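Local structure of NAD-dependent aldehyde dehydrogenase (Sinorhizobium meliloti, 3U4J) at residues R42-P45 with G46-G49; L324-I327 with S328-A332; I347-A350 with H351-V355. The protein probably oxidises aldehydes with NAD or NADP as electron acceptor and binds a calcium ion. All blocks are in the same frame, centred on the assembly; numbering follows the deposited sequence.

Contact 1 (R42-P45 with G46-G49)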
loop_
_atom_site.group_PDB
_atom_site.type_symbol
_atom_site.label_atom_id
_atom_site.label_comp_id
_atom_site.label_asym_id
_atom_site.label_seq_id
_atom_site.Cartn_x
_atom_site.Cartn_y
_atom_site.Cartn_z
ATOM N N ARG A 42 29.318 -34.959 9.211
ATOM C CA ARG A 42 29.552 -33.767 10.020
ATOM C C ARG A 42 30.025 -34.180 11.416
ATOM O O ARG A 42 29.316 -34.875 12.138
ATOM C CB ARG A 42 28.260 -32.913 10.161
ATOM C CG ARG A 42 28.409 -31.735 11.104
ATOM C CD ARG A 42 29.581 -30.850 10.700
ATOM N NE ARG A 42 29.510 -29.526 11.330
ATOM C CZ ARG A 42 30.526 -28.664 11.398
ATOM N NH1 ARG A 42 31.716 -28.992 10.896
ATOM N NH2 ARG A 42 30.355 -27.480 11.996
ATOM N N VAL A 43 31.208 -33.725 11.795
ATOM C CA VAL A 43 31.728 -33.916 13.134
ATOM C C VAL A 43 31.302 -32.699 13.930
ATOM O O VAL A 43 31.390 -31.572 13.432
ATOM C CB VAL A 43 33.293 -34.061 13.127
ATOM C CG1 VAL A 43 33.889 -33.961 14.535
ATOM C CG2 VAL A 43 33.715 -35.425 12.496
ATOM N N SER A 44 30.827 -32.909 15.157
ATOM C CA SER A 44 30.406 -31.790 15.997
ATOM C C SER A 44 31.586 -30.869 16.236
ATOM O O SER A 44 32.665 -31.336 16.630
ATOM C CB SER A 44 29.871 -32.265 17.327
ATOM O OG SER A 44 29.884 -31.194 18.286
ATOM N N PRO A 45 31.406 -29.561 15.989
ATOM C CA PRO A 45 32.579 -28.698 16.187
ATOM C C PRO A 45 32.828 -28.447 17.670
ATOM O O PRO A 45 33.934 -28.074 18.048
ATOM C CB PRO A 45 32.187 -27.403 15.461
ATOM C CG PRO A 45 30.699 -27.379 15.502
ATOM C CD PRO A 45 30.245 -28.817 15.466
ATOM N N GLY A 46 31.811 -28.662 18.503
ATOM C CA GLY A 46 31.946 -28.466 19.938
ATOM C C GLY A 46 32.603 -29.639 20.662
ATOM O O GLY A 46 33.079 -29.479 21.791
ATOM N N HIS A 47 32.656 -30.800 19.994
ATOM C CA HIS A 47 32.983 -32.075 20.634
ATOM C C HIS A 47 33.865 -32.939 19.718
ATOM O O HIS A 47 33.354 -33.695 18.875
ATOM C CB HIS A 47 31.708 -32.845 20.944
ATOM C CG HIS A 47 30.613 -32.011 21.542
ATOM N ND1 HIS A 47 30.432 -31.886 22.903
ATOM C CD2 HIS A 47 29.623 -31.297 20.964
ATOM C CE1 HIS A 47 29.384 -31.117 23.133
ATOM N NE2 HIS A 47 28.872 -30.749 21.973
ATOM N N ALA A 48 35.179 -32.819 19.854
ATOM C CA ALA A 48 36.087 -33.520 18.918
ATOM C C ALA A 48 35.707 -34.980 18.636
ATOM O O ALA A 48 35.404 -35.720 19.546
ATOM C CB ALA A 48 37.580 -33.429 19.398
ATOM N N GLY A 49 35.703 -35.369 17.358
ATOM C CA GLY A 49 35.525 -36.776 16.979
ATOM C C GLY A 49 34.108 -37.337 17.037
ATOM O O GLY A 49 33.891 -38.500 16.674
#
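Ser44 and His47 close a tight reverse turn, their CA atoms 5.3 Å apart, with Pro45 and Gly46 at its corners. Pro45 (phi/psi -76/-19°) and Gly46 lie in the helical region, as in a type I beta turn. Its closing bond is weak: His47 N reaches Ser44 O over 3.4 Å. A second weak bond runs from Gly46 N to Ser44 OG at 3.2 Å, in the manner of an ST turn; the serine oxygen is modelled too near the imidazole of His47, so its exact place is doubtful.

Van der Waals contacts complete the turn. Val43 has CG1 anti to the backbone N (chi1 168°), which carries this methyl over to the returning chain, where it rests 3.6 Å from Gly49 N. The CB of Ser44 lies in the plane of the His47 ring, at its edge. An alanine in place of His47 lacks the imidazole, which would probably leave a gap beside Ser44 and deprive Leu17, Asp335 and Leu337 of a packing partner.

Apart from these contacts, the chain takes a positive phi at Gly49, a conformation that favours glycine.

The turn belongs to the connection of a beta hairpin, between strand 39-43 and its antiparallel partner 51-56, and a backbone bond between Ser44 and Glu50 also links the two arms. Leu17 and Glu50, both close to the His47 side chain, belong to the calcium site seen in the crystal. Gly46 O accepts from Tyr383 OH, while backbone bonds tie Pro45 to Leu382 and Ala48 to Ala380, joining the loop to the region around strand 383-390.

Contact 2 (L324-I327 with S328-A332)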
loop_
_atom_site.group_PDB
_atom_site.type_symbol
_atom_site.label_atom_id
_atom_site.label_comp_id
_atom_site.label_asym_id
_atom_site.label_seq_id
_atom_site.Cartn_x
_atom_site.Cartn_y
_atom_site.Cartn_z
ATOM N N LEU A 324 32.282 -3.334 29.164
ATOM C CA LEU A 324 32.372 -4.365 28.123
ATOM C C LEU A 324 33.333 -5.488 28.521
ATOM O O LEU A 324 33.021 -6.659 28.372
ATOM C CB LEU A 324 32.819 -3.753 26.811
ATOM C CG LEU A 324 33.124 -4.783 25.714
ATOM C CD1 LEU A 324 31.854 -5.577 25.316
ATOM C CD2 LEU A 324 33.731 -4.096 24.537
ATOM N N LEU A 325 34.496 -5.123 29.055
ATOM C CA LEU A 325 35.474 -6.129 29.462
ATOM C C LEU A 325 35.019 -6.940 30.663
ATOM O O LEU A 325 35.290 -8.142 30.749
ATOM C CB LEU A 325 36.846 -5.498 29.701
ATOM C CG LEU A 325 37.501 -4.890 28.465
ATOM C CD1 LEU A 325 38.755 -4.138 28.929
ATOM C CD2 LEU A 325 37.867 -5.935 27.410
ATOM N N ASP A 326 34.297 -6.304 31.573
ATOM C CA ASP A 326 33.736 -7.039 32.700
ATOM C C ASP A 326 32.760 -8.125 32.232
ATOM O O ASP A 326 32.798 -9.266 32.721
ATOM C CB ASP A 326 33.060 -6.093 33.699
ATOM C CG ASP A 326 32.808 -6.760 35.044
ATOM O OD1 ASP A 326 33.773 -7.329 35.615
ATOM O OD2 ASP A 326 31.654 -6.723 35.535
ATOM N N ILE A 327 31.888 -7.783 31.282
ATOM C CA ILE A 327 30.972 -8.785 30.720
ATOM C C ILE A 327 31.792 -9.873 30.017
ATOM O O ILE A 327 31.546 -11.065 30.203
ATOM C CB ILE A 327 29.904 -8.152 29.767
ATOM C CG1 ILE A 327 28.913 -7.296 30.581
ATOM C CG2 ILE A 327 29.138 -9.224 29.028
ATOM C CD1 ILE A 327 28.127 -6.223 29.764
ATOM N N SER A 328 32.804 -9.454 29.274
ATOM C CA SER A 328 33.529 -10.375 28.432
ATOM C C SER A 328 34.319 -11.411 29.250
ATOM O O SER A 328 34.487 -12.552 28.809
ATOM C CB SER A 328 34.407 -9.622 27.414
ATOM O OG SER A 328 33.636 -8.643 26.723
ATOM N N ARG A 329 34.755 -11.017 30.450
ATOM C CA ARG A 329 35.488 -11.930 31.360
ATOM C C ARG A 329 34.570 -12.983 31.978
ATOM O O ARG A 329 35.046 -14.043 32.397
ATOM C CB ARG A 329 36.061 -11.160 32.558
ATOM C CG ARG A 329 37.147 -10.228 32.269
ATOM C CD ARG A 329 37.761 -9.796 33.599
ATOM N NE ARG A 329 36.980 -8.785 34.299
ATOM C CZ ARG A 329 37.233 -7.484 34.209
ATOM N NH1 ARG A 329 38.240 -7.041 33.453
ATOM N NH2 ARG A 329 36.493 -6.625 34.873
ATOM N N LYS A 330 33.287 -12.655 32.115
ATOM C CA LYS A 330 32.348 -13.510 32.838
ATOM C C LYS A 330 31.506 -14.382 31.913
ATOM O O LYS A 330 31.122 -15.483 32.291
ATOM C CB LYS A 330 31.386 -12.679 33.695
ATOM C CG LYS A 330 32.025 -11.890 34.841
ATOM C CD LYS A 330 30.974 -10.915 35.398
ATOM C CE LYS A 330 31.216 -10.551 36.841
ATOM N NZ LYS A 330 32.194 -9.450 37.000
ATOM N N VAL A 331 31.195 -13.881 30.720
ATOM C CA VAL A 331 30.278 -14.582 29.809
ATOM C C VAL A 331 30.679 -16.040 29.495
ATOM O O VAL A 331 31.823 -16.332 29.098
ATOM C CB VAL A 331 30.010 -13.762 28.498
ATOM C CG1 VAL A 331 31.263 -13.633 27.633
ATOM C CG2 VAL A 331 28.860 -14.406 27.709
ATOM N N ALA A 332 29.725 -16.951 29.668
ATOM C CA ALA A 332 30.004 -18.387 29.535
ATOM C C ALA A 332 30.102 -18.816 28.072
ATOM O O ALA A 332 29.191 -18.559 27.259
ATOM C CB ALA A 332 28.944 -19.239 30.307
#
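Leu324 O is gripped twice by Ser328: the amide N approaches to 2.9 Å and OG donates over 2.7 Å. The hydroxyl comes from above the carbonyl plane, 41° out of it, while the amide stays nearer that plane. This reach depends on chi1 of Ser328 (-51°), which sets OG beside its own backbone N and turns it back along the helix. OG has a further hydrogen-bond partner in Tyr297 OH, so this buried hydroxyl is well satisfied.

On the outer side Asp326, Arg329 and Lys330 form a salt-bridge network. OD1 of Asp326 serves both cations, taking Arg329 NH2 at 2.9 Å on its anti side and Lys330 NZ at 3.0 Å on its syn side. NZ also makes a weak bond to OD2. The guanidinium, its plane 63° from the carboxylate, folds back with Leu325 O over one face, near its rim; that carbonyl accepts from Arg329 N.

At the helix end Ile327 O is shared by two amides. Val331 N, 2.9 Å away, lies almost in line with the C=O bond, whereas Lys330 N, 3.0 Å away, comes from well above the carbonyl plane and also makes a weak bond to Asp326 O.

The contact spans the last turns of helix 317-330, whose inner side packs through Leu324 and Ile327 on helix 285-297, and the start of the loop after it. Ile327 and Lys330 also meet Phe505 of the second subunit, and Val331 meets its Trp504.

Contact 3 (I347-A350 with H351-V355)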
loop_
_atom_site.group_PDB
_atom_site.type_symbol
_atom_site.label_atom_id
_atom_site.label_comp_id
_atom_site.label_asym_id
_atom_site.label_seq_id
_atom_site.Cartn_x
_atom_site.Cartn_y
_atom_site.Cartn_z
ATOM N N ILE A 347 32.854 -22.978 13.580
ATOM C CA ILE A 347 32.242 -23.980 12.696
ATOM C C ILE A 347 33.231 -25.079 12.214
ATOM O O ILE A 347 32.840 -26.250 12.041
ATOM C CB ILE A 347 31.557 -23.315 11.484
ATOM C CG1 ILE A 347 30.556 -24.279 10.826
ATOM C CG2 ILE A 347 32.595 -22.792 10.463
ATOM C CD1 ILE A 347 29.283 -24.505 11.627
ATOM N N SER A 348 34.499 -24.704 12.003
ATOM C CA SER A 348 35.465 -25.655 11.464
ATOM C C SER A 348 36.886 -25.269 11.863
ATOM O O SER A 348 37.126 -24.153 12.340
ATOM C CB SER A 348 35.361 -25.774 9.941
ATOM O OG SER A 348 35.883 -24.611 9.314
ATOM N N GLU A 349 37.818 -26.204 11.701
ATOM C CA GLU A 349 39.223 -25.892 11.991
ATOM C C GLU A 349 39.723 -24.842 10.985
ATOM O O GLU A 349 40.429 -23.914 11.369
ATOM C CB GLU A 349 40.088 -27.180 11.974
ATOM C CG GLU A 349 41.612 -26.939 12.048
ATOM C CD GLU A 349 42.115 -26.541 13.441
ATOM O OE1 GLU A 349 41.674 -27.140 14.444
ATOM O OE2 GLU A 349 42.983 -25.629 13.532
ATOM N N ALA A 350 39.334 -24.968 9.715
ATOM C CA ALA A 350 39.732 -23.973 8.696
ATOM C C ALA A 350 39.207 -22.582 9.079
ATOM O O ALA A 350 39.940 -21.580 8.992
ATOM C CB ALA A 350 39.254 -24.372 7.274
ATOM N N HIS A 351 37.966 -22.519 9.567
ATOM C CA HIS A 351 37.427 -21.218 9.959
ATOM C C HIS A 351 38.145 -20.641 11.179
ATOM O O HIS A 351 38.476 -19.461 11.185
ATOM C CB HIS A 351 35.914 -21.275 10.199
ATOM C CG HIS A 351 35.303 -19.926 10.398
ATOM N ND1 HIS A 351 35.147 -19.029 9.369
ATOM C CD2 HIS A 351 34.830 -19.313 11.510
ATOM C CE1 HIS A 351 34.597 -17.919 9.834
ATOM N NE2 HIS A 351 34.401 -18.063 11.133
ATOM N N ALA A 352 38.374 -21.474 12.200
ATOM C CA ALA A 352 39.109 -21.040 13.394
ATOM C C ALA A 352 40.510 -20.484 13.034
ATOM O O ALA A 352 40.932 -19.467 13.577
ATOM C CB ALA A 352 39.210 -22.186 14.434
ATOM N N GLU A 353 41.211 -21.154 12.124
ATOM C CA GLU A 353 42.538 -20.697 11.666
ATOM C C GLU A 353 42.457 -19.335 10.961
ATOM O O GLU A 353 43.279 -18.457 11.211
ATOM C CB GLU A 353 43.218 -21.745 10.778
ATOM C CG GLU A 353 43.755 -22.962 11.584
ATOM C CD GLU A 353 44.078 -24.217 10.725
ATOM O OE1 GLU A 353 43.916 -24.195 9.480
ATOM O OE2 GLU A 353 44.502 -25.245 11.314
ATOM N N LYS A 354 41.443 -19.156 10.117
ATOM C CA LYS A 354 41.221 -17.877 9.464
ATOM C C LYS A 354 40.951 -16.764 10.485
ATOM O O LYS A 354 41.569 -15.687 10.407
ATOM C CB LYS A 354 40.081 -17.973 8.447
ATOM C CG LYS A 354 40.016 -16.799 7.481
ATOM C CD LYS A 354 38.854 -16.991 6.514
ATOM C CE LYS A 354 38.993 -16.107 5.275
ATOM N NZ LYS A 354 37.722 -16.095 4.490
ATOM N N VAL A 355 40.070 -17.032 11.454
ATOM C CA VAL A 355 39.832 -16.072 12.544
ATOM C C VAL A 355 41.144 -15.719 13.268
ATOM O O VAL A 355 41.428 -14.538 13.500
ATOM C CB VAL A 355 38.770 -16.554 13.552
ATOM C CG1 VAL A 355 38.723 -15.621 14.794
ATOM C CG2 VAL A 355 37.368 -16.659 12.877
#
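The side chain of Ser348 accepts from His351 N, with OG 3.0 Å from the amide and the N-H fairly straight toward it. A chi1 of 73° holds OG between the serine's own backbone N and carbonyl carbon, where it can face the amide three residues on. The main chain takes up the helical pattern at once: Ala352 N bonds to Ser348 O over 3.0 Å, followed by Glu353 N to Glu349 O and Lys354 N to Ala350 O.

Ser348 is thus the N-cap of helix 349-364, its hydroxyl satisfying one of the amides that the first turn of a helix leaves without a carbonyl partner.

Apolar contact comes from Ile347, just ahead of the cap. Its CG2 methyl lies 3.7 Å from CB of His351 and approaches the imidazole obliquely. NE2 of that ring bonds to Phe404 O, and Trp171 meets the ring edge-to-face.

The acidic pair Glu349 and Glu353 sits one turn apart, carboxylate planes 61° from each other. Their OE2 atoms are only 2.7 Å apart, so one of the two acids probably holds a proton. Glu349 is bent at chi2 (75°), which brings its carboxylate back toward Glu353, while its other oxygen, OE1, forms a salt bridge with Arg375 NH2.

How the contacts relate
Contacts 1 and 3 meet directly although some three hundred residues separate them along the chain. Their centres are 13 Å apart, and Arg42 NH2 lies 2.8 Å from Ile347 O, a probable hydrogen bond that joins strand 39-43 to the residue preceding the N-cap of helix 349-364. Pro45 CB packs on the same carbonyl oxygen, Ile347 O, at 3.7 Å. Contact 2 stands apart, its nearest atoms about 13 Å from contact 1 and about 15 Å from contact 3. Of the three, contact 1 is the one beside the calcium site, with the side chain of His47 about 4 Å from those of Leu17 and Glu50; contacts 2 and 3 lie away from it.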